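PDB 4DCI: YlqD protein from Synechococcus sp. WH 8102, which is of unknown function but belongs to the YlqD family and joins a small beta domain to a long antiparallel helical hairpin, packing as a four-chain assembly. Local coordinates for residues 21-27 with 106-112; 11-15 with 129-135; 37-42 with 93-97. Residues are numbered along the deposited sequence.

In the fold
The chain enters strand 10-21, runs out and back along helices 24-60 and 69-104, and returns through strand 111-123 to the short helix 129-132 and the last two strands. Interaction 3 closes the innermost loop, pairing the two arms of the helical hairpin. Interaction 1 closes the next one, where strand 10-21 gives way to the first helix and the second helix leads into strand 111-123, so it is where the hairpin joins the sheet. Interaction 2 closes the outermost loop, setting the turn around 129-135 against the start of strand 10-21. The three are nested and none cross; interactions 1 and 2 lie about 27 Å apart between centres, on the same sheet.

Interaction 1 (21-27 with 106-112); sequences VVTPTWK and LEMDQIV
V22, M108 (a selenomethionine) and V21 lose the most surface here. Extended V21 and V22 run antiparallel to the chain leaving a type II turn, E107 to Q110, where D109 takes the usual positive phi (70°). V21 faces I111 as a non-hydrogen-bonded pair, CA to CA 4.6 Å. V22 makes both backbone bonds: its N donates to Q110 O (2.7 Å), and D109 N to V22 O (2.9 Å). The V22 side chain (t), small and branched, fits a pocket where CG2 meets V112 CG2 at 3.6 Å and L106 CD1 at 3.9 Å. M108, being flexible, folds back (chi1 and chi2 m) to lay SE 3.6 Å from P24 CD and CE 3.7 Å from V22 CG1. T23 N-caps the following helix, its OG1 accepting from W26 N (2.9 Å) and also bonding D141; P24 suits the first turn, where an amide would have no helical carbonyl to bond. K27 NZ reaches L106 O (3.0 Å), and the W26 ring edge at CZ3 lies 3.8 Å from L106 CD1. This N-capped helix start beside a turn entering an antiparallel strand pair marks where helical hairpin meets sheet; strand 136-140 flanks V21, whose backbone bonds V139, and R140 salt-bridges D109.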
ATOM      1  N   VAL B  21      30.483   1.772 -12.672  1.00 53.67           N
ATOM      2  CA  VAL B  21      31.673   1.363 -13.399  1.00 57.63           C
ATOM      3  C   VAL B  21      32.018  -0.035 -12.898  1.00 59.96           C
ATOM      4  O   VAL B  21      32.018  -0.283 -11.680  1.00 58.67           O
ATOM      5  CB  VAL B  21      32.854   2.328 -13.154  1.00 57.62           C
ATOM      6  CG1 VAL B  21      34.086   1.893 -13.931  1.00 63.51           C
ATOM      7  CG2 VAL B  21      32.487   3.740 -13.564  1.00 54.15           C
ATOM      8  N   VAL B  22      32.284  -0.955 -13.823  1.00 59.98           N
ATOM      9  CA  VAL B  22      32.627  -2.314 -13.411  1.00 62.08           C
ATOM     10  C   VAL B  22      34.027  -2.368 -12.784  1.00 62.42           C
ATOM     11  O   VAL B  22      35.044  -2.110 -13.445  1.00 61.40           O
ATOM     12  CB  VAL B  22      32.475  -3.355 -14.542  1.00 62.43           C
ATOM     13  CG1 VAL B  22      32.806  -4.747 -14.011  1.00 61.14           C
ATOM     14  CG2 VAL B  22      31.059  -3.344 -15.104  1.00 57.21           C
ATOM     15  N   THR B  23      34.044  -2.671 -11.487  1.00 61.01           N
ATOM     16  CA  THR B  23      35.269  -2.888 -10.732  1.00 62.08           C
ATOM     17  C   THR B  23      35.192  -4.284 -10.151  1.00 63.17           C
ATOM     18  O   THR B  23      34.104  -4.858 -10.072  1.00 64.47           O
ATOM     19  CB  THR B  23      35.410  -1.918  -9.545  1.00 62.21           C
ATOM     20  OG1 THR B  23      34.442  -2.240  -8.538  1.00 60.44           O
ATOM     21  CG2 THR B  23      35.253  -0.469  -9.981  1.00 66.63           C
ATOM     22  N   PRO B  24      36.337  -4.837  -9.722  1.00 68.11           N
ATOM     23  CA  PRO B  24      36.293  -6.160  -9.114  1.00 66.57           C
ATOM     24  C   PRO B  24      35.467  -6.156  -7.826  1.00 62.99           C
ATOM     25  O   PRO B  24      34.646  -7.048  -7.631  1.00 63.66           O
ATOM     26  CB  PRO B  24      37.769  -6.461  -8.820  1.00 70.90           C
ATOM     27  CG  PRO B  24      38.541  -5.545  -9.714  1.00 73.38           C
ATOM     28  CD  PRO B  24      37.709  -4.301  -9.761  1.00 73.19           C
ATOM     29  N   THR B  25      35.657  -5.154  -6.971  1.00 61.41           N
ATOM     30  CA  THR B  25      34.861  -5.042  -5.751  1.00 60.19           C
ATOM     31  C   THR B  25      33.391  -5.111  -6.106  1.00 60.20           C
ATOM     32  O   THR B  25      32.613  -5.778  -5.432  1.00 66.38           O
ATOM     33  CB  THR B  25      35.129  -3.729  -4.996  1.00 62.49           C
ATOM     34  OG1 THR B  25      36.434  -3.772  -4.407  1.00 65.49           O
ATOM     35  CG2 THR B  25      34.101  -3.514  -3.891  1.00 60.72           C
ATOM     36  N   TRP B  26      33.022  -4.439  -7.187  1.00 58.76           N
ATOM     37  CA  TRP B  26      31.626  -4.350  -7.571  1.00 61.98           C
ATOM     38  C   TRP B  26      31.073  -5.665  -8.031  1.00 61.29           C
ATOM     39  O   TRP B  26      29.965  -6.038  -7.644  1.00 57.75           O
ATOM     40  CB  TRP B  26      31.429  -3.277  -8.630  1.00 66.75           C
ATOM     41  CG  TRP B  26      29.988  -3.123  -9.027  1.00 65.33           C
ATOM     42  CD1 TRP B  26      29.020  -2.317  -8.429  1.00 61.96           C
ATOM     43  CD2 TRP B  26      29.292  -3.810 -10.120  1.00 64.24           C
ATOM     44  NE1 TRP B  26      27.813  -2.450  -9.067  1.00 65.06           N
ATOM     45  CE2 TRP B  26      27.906  -3.332 -10.089  1.00 63.25           C
ATOM     46  CE3 TRP B  26      29.665  -4.735 -11.087  1.00 64.35           C
ATOM     47  CZ2 TRP B  26      26.958  -3.772 -10.998  1.00 58.93           C
ATOM     48  CZ3 TRP B  26      28.696  -5.173 -12.000  1.00 61.08           C
ATOM     49  CH2 TRP B  26      27.376  -4.701 -11.953  1.00 54.59           C
ATOM     50  N   LYS B  27      31.843  -6.377  -8.853  1.00 70.34           N
ATOM     51  CA  LYS B  27      31.428  -7.678  -9.383  1.00 65.38           C
ATOM     52  C   LYS B  27      31.118  -8.701  -8.278  1.00 60.72           C
ATOM     53  O   LYS B  27      30.093  -9.373  -8.343  1.00 61.15           O
ATOM     54  CB  LYS B  27      32.465  -8.222 -10.373  1.00 64.53           C
ATOM     55  CG  LYS B  27      32.023  -9.492 -11.086  1.00 75.61           C
ATOM     56  CD  LYS B  27      33.198 -10.310 -11.611  1.00 85.42           C
ATOM     57  CE  LYS B  27      33.648  -9.845 -12.989  1.00 89.80           C
ATOM     58  NZ  LYS B  27      32.557  -9.894 -14.004  1.00 89.08           N
ATOM     59  N   LEU B 106      30.698  -9.720 -17.604  1.00 83.65           N
ATOM     60  CA  LEU B 106      31.104  -8.306 -17.672  1.00 86.87           C
ATOM     61  C   LEU B 106      32.606  -8.094 -17.505  1.00 88.83           C
ATOM     62  O   LEU B 106      33.255  -8.773 -16.704  1.00 76.57           O
ATOM     63  CB  LEU B 106      30.377  -7.463 -16.621  1.00 81.25           C
ATOM     64  CG  LEU B 106      28.913  -7.065 -16.819  1.00 82.64           C
ATOM     65  CD1 LEU B 106      28.449  -6.262 -15.612  1.00 67.45           C
ATOM     66  CD2 LEU B 106      28.702  -6.273 -18.105  1.00 84.02           C
ATOM     67  N   GLU B 107      33.139  -7.126 -18.253  1.00 87.39           N
ATOM     68  CA  GLU B 107      34.553  -6.758 -18.191  1.00 82.62           C
ATOM     69  C   GLU B 107      34.754  -5.505 -17.349  1.00 77.34           C
ATOM     70  O   GLU B 107      33.839  -4.690 -17.211  1.00 75.32           O
ATOM     71  CB  GLU B 107      35.110  -6.536 -19.598  1.00 84.44           C
ATOM     72  CG  GLU B 107      35.306  -7.815 -20.399  1.00 95.55           C
ATOM     73  CD  GLU B 107      35.077  -7.617 -21.889  1.00 98.82           C
ATOM     74  OE1 GLU B 107      34.305  -6.705 -22.267  1.00 99.56           O
ATOM     75  OE2 GLU B 107      35.662  -8.382 -22.684  1.00113.35           O
HETATM   76  N   MSE B 108      35.955  -5.362 -16.787  1.00 74.52           N
HETATM   77  CA  MSE B 108      36.327  -4.169 -16.029  1.00 75.51           C
HETATM   78  C   MSE B 108      36.144  -2.906 -16.865  1.00 75.54           C
HETATM   79  O   MSE B 108      36.336  -2.921 -18.088  1.00 74.15           O
HETATM   80  CB  MSE B 108      37.782  -4.254 -15.553  1.00 78.41           C
HETATM   81  CG  MSE B 108      38.111  -5.427 -14.641  1.00 82.68           C
HETATM   82 SE   MSE B 108      36.964  -5.542 -13.074  0.75 74.41          SE
HETATM   83  CE  MSE B 108      35.785  -6.964 -13.671  1.00 68.19           C
ATOM     84  N   ASP B 109      35.757  -1.822 -16.195  1.00 74.39           N
ATOM     85  CA  ASP B 109      35.594  -0.505 -16.829  1.00 73.41           C
ATOM     86  C   ASP B 109      34.399  -0.374 -17.790  1.00 69.82           C
ATOM     87  O   ASP B 109      34.202   0.679 -18.405  1.00 64.47           O
ATOM     88  CB  ASP B 109      36.897  -0.050 -17.500  1.00 74.87           C
ATOM     89  CG  ASP B 109      38.026   0.141 -16.508  1.00 79.91           C
ATOM     90  OD1 ASP B 109      37.750   0.520 -15.349  1.00 78.61           O
ATOM     91  OD2 ASP B 109      39.195  -0.083 -16.885  1.00 83.44           O
ATOM     92  N   GLN B 110      33.604  -1.432 -17.913  1.00 66.23           N
ATOM     93  CA  GLN B 110      32.301  -1.317 -18.547  1.00 67.33           C
ATOM     94  C   GLN B 110      31.362  -0.563 -17.607  1.00 64.65           C
ATOM     95  O   GLN B 110      31.606  -0.484 -16.395  1.00 64.64           O
ATOM     96  CB  GLN B 110      31.730  -2.693 -18.827  1.00 70.41           C
ATOM     97  CG  GLN B 110      32.012  -3.232 -20.211  1.00 71.34           C
ATOM     98  CD  GLN B 110      31.272  -4.529 -20.451  1.00 75.92           C
ATOM     99  OE1 GLN B 110      31.719  -5.598 -20.035  1.00 77.37           O
ATOM    100  NE2 GLN B 110      30.123  -4.440 -21.113  1.00 77.07           N
ATOM    101  N   ILE B 111      30.286  -0.017 -18.160  1.00 59.25           N
ATOM    102  CA  ILE B 111      29.342   0.758 -17.358  1.00 59.50           C
ATOM    103  C   ILE B 111      27.948   0.148 -17.388  1.00 56.96           C
ATOM    104  O   ILE B 111      27.408  -0.126 -18.459  1.00 52.99           O
ATOM    105  CB  ILE B 111      29.308   2.233 -17.796  1.00 55.55           C
ATOM    106  CG1 ILE B 111      30.620   2.915 -17.394  1.00 49.71           C
ATOM    107  CG2 ILE B 111      28.111   2.946 -17.179  1.00 57.47           C
ATOM    108  CD1 ILE B 111      30.811   4.310 -17.949  1.00 47.63           C
ATOM    109  N   VAL B 112      27.370  -0.056 -16.205  1.00 58.88           N
ATOM    110  CA  VAL B 112      26.117  -0.799 -16.068  1.00 60.54           C
ATOM    111  C   VAL B 112      25.040  -0.028 -15.312  1.00 62.59           C
ATOM    112  O   VAL B 112      25.332   0.722 -14.381  1.00 62.48           O
ATOM    113  CB  VAL B 112      26.343  -2.135 -15.332  1.00 59.09           C
ATOM    114  CG1 VAL B 112      25.143  -3.053 -15.495  1.00 58.23           C
ATOM    115  CG2 VAL B 112      27.572  -2.825 -15.868  1.00 58.00           C
TER

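Interaction 2 (11-15 with 129-135); sequences TIKRP and LVEKMQV
Residues 11-15 form an extended strand, while 129-132 make one weakly bonded helical turn that unwinds through M133 and Q134 into extended V135. The closest CA pair is R14 and M133, 5.6 Å apart. L129 comes first: its side chain (t, p) brings CD1 to 3.6 Å from CD1 of I12, a branched aliphatic contact that suits the buried I12. K132 contributes its carbonyl, which the turn leaves facing the strand. R14 NH1 donates to K132 O at 3.3 Å, nearly linear at 175°, and R14 CD lies 3.0 Å from the same oxygen. Arginine suits this place because its long arm (chi1 p, then t and t) carries a planar donor group across to a backbone acceptor. M133, a selenomethionine with all three chi angles m, lays its flexible chain along the strand: SE is 4.1 Å from R14 CB and 4.5 Å from I12 CD1, and CE is 4.2 Å from P15 CD. V135 ends the run with its side chain (t) over one face of the R14 guanidinium, CG2 being 3.3 Å from R14 NH1, so an aliphatic surface covers that face and the edge meets the carbonyl. The single turn linking strands 111-123 and 136-140 is thus packed on the start of strand 10-21 and bonded to it through R14. Strand 10-21 is also bonded to strand 111-123 through I12 with C121 and R14 with S119, while V135 bonds T17 as the chain approaches strand 136-140; L117 of a second subunit packs on I12, and L10 of a third on R14 and V135.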
ATOM      1  N   THR B  11       9.182  23.148  -8.553  1.00 47.96           N
ATOM      2  CA  THR B  11      10.070  22.055  -8.182  1.00 48.49           C
ATOM      3  C   THR B  11       9.261  20.772  -8.151  1.00 49.70           C
ATOM      4  O   THR B  11       8.299  20.659  -7.393  1.00 52.92           O
ATOM      5  CB  THR B  11      10.722  22.279  -6.807  1.00 52.78           C
ATOM      6  OG1 THR B  11       9.704  22.269  -5.805  1.00 54.71           O
ATOM      7  CG2 THR B  11      11.457  23.624  -6.752  1.00 53.71           C
ATOM      8  N   ILE B  12       9.637  19.819  -8.996  1.00 45.47           N
ATOM      9  CA  ILE B  12       8.943  18.539  -9.076  1.00 45.11           C
ATOM     10  C   ILE B  12       9.861  17.447  -8.576  1.00 45.53           C
ATOM     11  O   ILE B  12      11.032  17.694  -8.322  1.00 44.48           O
ATOM     12  CB  ILE B  12       8.514  18.186 -10.517  1.00 43.62           C
ATOM     13  CG1 ILE B  12       9.736  18.127 -11.444  1.00 43.84           C
ATOM     14  CG2 ILE B  12       7.467  19.167 -11.018  1.00 42.97           C
ATOM     15  CD1 ILE B  12       9.475  17.465 -12.779  1.00 45.45           C
ATOM     16  N   LYS B  13       9.321  16.238  -8.469  1.00 43.62           N
ATOM     17  CA  LYS B  13      10.069  15.066  -8.076  1.00 40.97           C
ATOM     18  C   LYS B  13      10.405  14.211  -9.306  1.00 42.18           C
ATOM     19  O   LYS B  13       9.555  13.992 -10.160  1.00 42.79           O
ATOM     20  CB  LYS B  13       9.236  14.294  -7.071  1.00 42.32           C
ATOM     21  CG  LYS B  13       9.656  12.853  -6.884  1.00 48.13           C
ATOM     22  CD  LYS B  13       8.548  12.070  -6.209  1.00 52.68           C
ATOM     23  CE  LYS B  13       8.763  10.579  -6.334  1.00 55.58           C
ATOM     24  NZ  LYS B  13       7.608   9.897  -5.694  1.00 71.20           N
ATOM     25  N   ARG B  14      11.641  13.725  -9.391  1.00 41.63           N
ATOM     26  CA  ARG B  14      12.101  12.955 -10.557  1.00 44.40           C
ATOM     27  C   ARG B  14      13.093  11.870 -10.144  1.00 45.59           C
ATOM     28  O   ARG B  14      13.864  12.054  -9.206  1.00 46.23           O
ATOM     29  CB  ARG B  14      12.836  13.868 -11.537  1.00 45.06           C
ATOM     30  CG  ARG B  14      14.217  14.192 -10.996  1.00 47.29           C
ATOM     31  CD  ARG B  14      15.190  14.704 -12.013  1.00 47.75           C
ATOM     32  NE  ARG B  14      16.259  15.383 -11.305  1.00 50.37           N
ATOM     33  CZ  ARG B  14      17.159  16.164 -11.880  1.00 54.02           C
ATOM     34  NH1 ARG B  14      17.131  16.376 -13.190  1.00 54.62           N
ATOM     35  NH2 ARG B  14      18.086  16.740 -11.135  1.00 57.44           N
ATOM     36  N   PRO B  15      13.132  10.759 -10.892  1.00 46.61           N
ATOM     37  CA  PRO B  15      14.085   9.713 -10.566  1.00 45.70           C
ATOM     38  C   PRO B  15      15.493  10.040 -11.089  1.00 44.93           C
ATOM     39  O   PRO B  15      15.634  10.762 -12.079  1.00 49.05           O
ATOM     40  CB  PRO B  15      13.514   8.523 -11.318  1.00 45.12           C
ATOM     41  CG  PRO B  15      12.926   9.129 -12.556  1.00 43.89           C
ATOM     42  CD  PRO B  15      12.435  10.488 -12.164  1.00 45.74           C
ATOM     43  N   LEU B 129      10.236  18.317 -20.046  1.00 41.57           N
ATOM     44  CA  LEU B 129       9.902  17.498 -18.901  1.00 40.66           C
ATOM     45  C   LEU B 129      10.495  16.104 -18.999  1.00 42.27           C
ATOM     46  O   LEU B 129      10.885  15.515 -17.987  1.00 44.27           O
ATOM     47  CB  LEU B 129       8.391  17.402 -18.775  1.00 36.75           C
ATOM     48  CG  LEU B 129       7.836  17.022 -17.415  1.00 36.25           C
ATOM     49  CD1 LEU B 129       8.610  17.706 -16.308  1.00 37.81           C
ATOM     50  CD2 LEU B 129       6.381  17.430 -17.363  1.00 35.35           C
ATOM     51  N   VAL B 130      10.567  15.589 -20.221  1.00 43.48           N
ATOM     52  CA  VAL B 130      11.026  14.230 -20.444  1.00 45.87           C
ATOM     53  C   VAL B 130      12.527  14.106 -20.227  1.00 46.27           C
ATOM     54  O   VAL B 130      12.999  13.111 -19.691  1.00 49.93           O
ATOM     55  CB  VAL B 130      10.632  13.731 -21.843  1.00 44.73           C
ATOM     56  CG1 VAL B 130      11.125  12.309 -22.065  1.00 43.77           C
ATOM     57  CG2 VAL B 130       9.124  13.791 -21.998  1.00 42.55           C
ATOM     58  N   GLU B 131      13.270  15.127 -20.632  1.00 46.54           N
ATOM     59  CA  GLU B 131      14.712  15.133 -20.458  1.00 48.53           C
ATOM     60  C   GLU B 131      15.078  15.354 -18.994  1.00 51.32           C
ATOM     61  O   GLU B 131      16.084  14.835 -18.521  1.00 50.90           O
ATOM     62  CB  GLU B 131      15.346  16.177 -21.368  1.00 47.39           C
ATOM     63  CG  GLU B 131      14.880  16.017 -22.806  1.00 53.82           C
ATOM     64  CD  GLU B 131      15.810  16.629 -23.833  1.00 59.80           C
ATOM     65  OE1 GLU B 131      16.177  17.822 -23.695  1.00 69.00           O
ATOM     66  OE2 GLU B 131      16.159  15.909 -24.798  1.00 66.46           O
ATOM     67  N   LYS B 132      14.243  16.105 -18.280  1.00 52.05           N
ATOM     68  CA  LYS B 132      14.357  16.261 -16.825  1.00 53.01           C
ATOM     69  C   LYS B 132      14.290  14.929 -16.062  1.00 52.32           C
ATOM     70  O   LYS B 132      14.893  14.791 -15.004  1.00 52.07           O
ATOM     71  CB  LYS B 132      13.254  17.182 -16.290  1.00 55.68           C
ATOM     72  CG  LYS B 132      13.290  18.617 -16.798  1.00 57.69           C
ATOM     73  CD  LYS B 132      14.359  19.439 -16.101  1.00 59.04           C
ATOM     74  CE  LYS B 132      14.363  20.870 -16.611  1.00 60.23           C
ATOM     75  NZ  LYS B 132      15.598  21.601 -16.207  1.00 60.27           N
HETATM   76  N   MSE B 133      13.552  13.959 -16.599  1.00 52.56           N
HETATM   77  CA  MSE B 133      13.409  12.640 -15.977  1.00 53.84           C
HETATM   78  C   MSE B 133      14.537  11.680 -16.393  1.00 55.15           C
HETATM   79  O   MSE B 133      14.419  10.467 -16.219  1.00 55.34           O
HETATM   80  CB  MSE B 133      12.056  12.007 -16.345  1.00 49.45           C
HETATM   81  CG  MSE B 133      10.877  12.962 -16.369  1.00 55.43           C
HETATM   82 SE   MSE B 133      10.216  13.455 -14.601  0.75 61.43          SE
HETATM   83  CE  MSE B 133       9.112  11.876 -14.301  1.00 58.79           C
ATOM     84  N   GLN B 134      15.626  12.204 -16.945  1.00 54.96           N
ATOM     85  CA  GLN B 134      16.598  11.327 -17.578  1.00 54.05           C
ATOM     86  C   GLN B 134      18.035  11.570 -17.161  1.00 58.85           C
ATOM     87  O   GLN B 134      18.976  11.191 -17.872  1.00 69.68           O
ATOM     88  CB  GLN B 134      16.462  11.396 -19.100  1.00 53.98           C
ATOM     89  CG  GLN B 134      15.085  10.980 -19.575  1.00 54.09           C
ATOM     90  CD  GLN B 134      15.033  10.639 -21.047  1.00 57.41           C
ATOM     91  OE1 GLN B 134      15.553  11.366 -21.898  1.00 57.65           O
ATOM     92  NE2 GLN B 134      14.382   9.528 -21.357  1.00 65.51           N
ATOM     93  N   VAL B 135      18.212  12.195 -16.007  1.00 54.15           N
ATOM     94  CA  VAL B 135      19.547  12.383 -15.471  1.00 54.47           C
ATOM     95  C   VAL B 135      20.079  11.076 -14.858  1.00 53.06           C
ATOM     96  O   VAL B 135      19.343  10.343 -14.191  1.00 50.64           O
ATOM     97  CB  VAL B 135      19.557  13.537 -14.460  1.00 54.18           C
ATOM     98  CG1 VAL B 135      20.863  13.582 -13.693  1.00 60.52           C
ATOM     99  CG2 VAL B 135      19.341  14.853 -15.188  1.00 49.65           C
TER

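Interaction 3 (37-42 with 93-97); sequences GIANAD and KRNLL
A salt bridge ties the helices together: K93 NZ donates to D42 OD2 at 2.8 Å. The lysine arm, with chi2 t and chi3 p, bends toward the carboxylate, which D42 presents with chi1 m; K93 NZ also pairs with E90, so one ammonium serves two acids. Inward from the charges, the aliphatic part of K93 lies beside A41, CG to CB 4.0 Å, where a methyl is small enough to let the chain pass. I38 (m, m) extends across the groove, its CD1 3.6 Å from L97 CG. L96 (m, t) aims CD1 at the backbone of G37, 3.3 Å from G37 C; glycine suits this spot because a CB there would collide with that methyl. The segments are both helical and run nearly antiparallel, at 159° with a signed crossing angle of -159°, axes 9.3 Å apart at closest approach, I38 and K93 being the nearest CA pair at 5.6 Å. Such packing is characteristic of an antiparallel helical hairpin, consistent with the predicted coiled coil. The chemistry implies that apolar packing holds the two arms close, while the K93-D42 pair adds a specific link between them.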
ATOM      1  N   GLY B  37      19.750 -14.432  -3.951  1.00 54.74           N
ATOM      2  CA  GLY B  37      18.416 -14.389  -4.545  1.00 55.04           C
ATOM      3  C   GLY B  37      18.029 -15.735  -5.134  1.00 56.50           C
ATOM      4  O   GLY B  37      16.945 -16.250  -4.837  1.00 62.56           O
ATOM      5  N   ILE B  38      18.913 -16.297  -5.968  1.00 52.77           N
ATOM      6  CA  ILE B  38      18.729 -17.638  -6.525  1.00 49.51           C
ATOM      7  C   ILE B  38      18.443 -18.608  -5.384  1.00 51.02           C
ATOM      8  O   ILE B  38      17.426 -19.297  -5.387  1.00 53.94           O
ATOM      9  CB  ILE B  38      19.982 -18.150  -7.289  1.00 50.30           C
ATOM     10  CG1 ILE B  38      20.521 -17.114  -8.284  1.00 53.78           C
ATOM     11  CG2 ILE B  38      19.703 -19.482  -7.973  1.00 50.34           C
ATOM     12  CD1 ILE B  38      19.701 -16.972  -9.541  1.00 57.65           C
ATOM     13  N   ALA B  39      19.342 -18.642  -4.402  1.00 52.25           N
ATOM     14  CA  ALA B  39      19.253 -19.592  -3.293  1.00 54.28           C
ATOM     15  C   ALA B  39      17.980 -19.394  -2.476  1.00 56.07           C
ATOM     16  O   ALA B  39      17.286 -20.356  -2.148  1.00 57.14           O
ATOM     17  CB  ALA B  39      20.485 -19.495  -2.409  1.00 53.29           C
ATOM     18  N   ASN B  40      17.671 -18.140  -2.170  1.00 57.24           N
ATOM     19  CA  ASN B  40      16.475 -17.804  -1.419  1.00 64.06           C
ATOM     20  C   ASN B  40      15.198 -18.254  -2.130  1.00 61.54           C
ATOM     21  O   ASN B  40      14.258 -18.741  -1.494  1.00 56.45           O
ATOM     22  CB  ASN B  40      16.434 -16.307  -1.167  1.00 72.31           C
ATOM     23  CG  ASN B  40      15.396 -15.928  -0.149  1.00 85.68           C
ATOM     24  OD1 ASN B  40      15.370 -16.467   0.957  1.00 98.66           O
ATOM     25  ND2 ASN B  40      14.526 -14.996  -0.513  1.00 94.65           N
ATOM     26  N   ALA B  41      15.180 -18.086  -3.452  1.00 61.15           N
ATOM     27  CA  ALA B  41      14.065 -18.535  -4.280  1.00 60.69           C
ATOM     28  C   ALA B  41      13.915 -20.045  -4.182  1.00 62.02           C
ATOM     29  O   ALA B  41      12.867 -20.543  -3.766  1.00 71.25           O
ATOM     30  CB  ALA B  41      14.266 -18.112  -5.725  1.00 55.78           C
ATOM     31  N   ASP B  42      14.975 -20.765  -4.544  1.00 61.08           N
ATOM     32  CA  ASP B  42      15.004 -22.221  -4.433  1.00 67.36           C
ATOM     33  C   ASP B  42      14.458 -22.687  -3.093  1.00 65.00           C
ATOM     34  O   ASP B  42      13.648 -23.608  -3.037  1.00 64.15           O
ATOM     35  CB  ASP B  42      16.429 -22.752  -4.624  1.00 78.69           C
ATOM     36  CG  ASP B  42      16.859 -22.775  -6.083  1.00 92.73           C
ATOM     37  OD1 ASP B  42      18.056 -22.508  -6.364  1.00107.34           O
ATOM     38  OD2 ASP B  42      16.001 -23.066  -6.947  1.00 98.97           O
ATOM     39  N   LYS B  93      13.519 -16.607 -10.346  1.00 51.57           N
ATOM     40  CA  LYS B  93      14.749 -17.385 -10.400  1.00 52.13           C
ATOM     41  C   LYS B  93      15.356 -17.369 -11.794  1.00 52.82           C
ATOM     42  O   LYS B  93      16.571 -17.218 -11.950  1.00 54.29           O
ATOM     43  CB  LYS B  93      14.437 -18.823 -10.000  1.00 56.82           C
ATOM     44  CG  LYS B  93      15.542 -19.555  -9.265  1.00 60.50           C
ATOM     45  CD  LYS B  93      15.082 -20.943  -8.849  1.00 62.65           C
ATOM     46  CE  LYS B  93      15.375 -21.980  -9.922  1.00 65.44           C
ATOM     47  NZ  LYS B  93      14.843 -23.319  -9.537  1.00 59.79           N
ATOM     48  N   ARG B  94      14.497 -17.527 -12.798  1.00 52.20           N
ATOM     49  CA  ARG B  94      14.887 -17.408 -14.200  1.00 60.22           C
ATOM     50  C   ARG B  94      15.614 -16.079 -14.469  1.00 60.49           C
ATOM     51  O   ARG B  94      16.714 -16.081 -15.035  1.00 64.87           O
ATOM     52  CB  ARG B  94      13.648 -17.530 -15.091  1.00 69.95           C
ATOM     53  CG  ARG B  94      13.886 -18.038 -16.509  1.00 79.74           C
ATOM     54  CD  ARG B  94      12.625 -17.944 -17.379  1.00 97.31           C
ATOM     55  NE  ARG B  94      11.349 -17.992 -16.636  1.00107.84           N
ATOM     56  CZ  ARG B  94      10.808 -19.082 -16.079  1.00 97.62           C
ATOM     57  NH1 ARG B  94      11.418 -20.264 -16.142  1.00101.22           N
ATOM     58  NH2 ARG B  94       9.650 -18.991 -15.438  1.00 81.66           N
ATOM     59  N   ASN B  95      15.002 -14.965 -14.051  1.00 57.29           N
ATOM     60  CA  ASN B  95      15.574 -13.624 -14.234  1.00 61.21           C
ATOM     61  C   ASN B  95      16.901 -13.491 -13.549  1.00 58.10           C
ATOM     62  O   ASN B  95      17.849 -12.931 -14.103  1.00 65.85           O
ATOM     63  CB  ASN B  95      14.657 -12.541 -13.670  1.00 70.11           C
ATOM     64  CG  ASN B  95      13.390 -12.375 -14.472  1.00 82.66           C
ATOM     65  OD1 ASN B  95      13.332 -12.750 -15.640  1.00 92.45           O
ATOM     66  ND2 ASN B  95      12.361 -11.808 -13.846  1.00 91.58           N
ATOM     67  N   LEU B  96      16.957 -13.999 -12.326  1.00 50.08           N
ATOM     68  CA  LEU B  96      18.171 -13.931 -11.544  1.00 50.75           C
ATOM     69  C   LEU B  96      19.306 -14.700 -12.223  1.00 47.33           C
ATOM     70  O   LEU B  96      20.436 -14.218 -12.287  1.00 48.87           O
ATOM     71  CB  LEU B  96      17.920 -14.452 -10.133  1.00 51.61           C
ATOM     72  CG  LEU B  96      17.179 -13.545  -9.154  1.00 52.81           C
ATOM     73  CD1 LEU B  96      16.833 -14.344  -7.916  1.00 55.87           C
ATOM     74  CD2 LEU B  96      17.998 -12.316  -8.780  1.00 58.65           C
ATOM     75  N   LEU B  97      19.005 -15.883 -12.744  1.00 46.13           N
ATOM     76  CA  LEU B  97      20.023 -16.671 -13.427  1.00 49.27           C
ATOM     77  C   LEU B  97      20.545 -15.945 -14.656  1.00 55.14           C
ATOM     78  O   LEU B  97      21.749 -15.888 -14.894  1.00 56.50           O
ATOM     79  CB  LEU B  97      19.488 -18.045 -13.796  1.00 51.50           C
ATOM     80  CG  LEU B  97      19.385 -18.910 -12.546  1.00 48.25           C
ATOM     81  CD1 LEU B  97      18.325 -19.986 -12.718  1.00 52.04           C
ATOM     82  CD2 LEU B  97      20.740 -19.493 -12.168  1.00 45.62           C
TER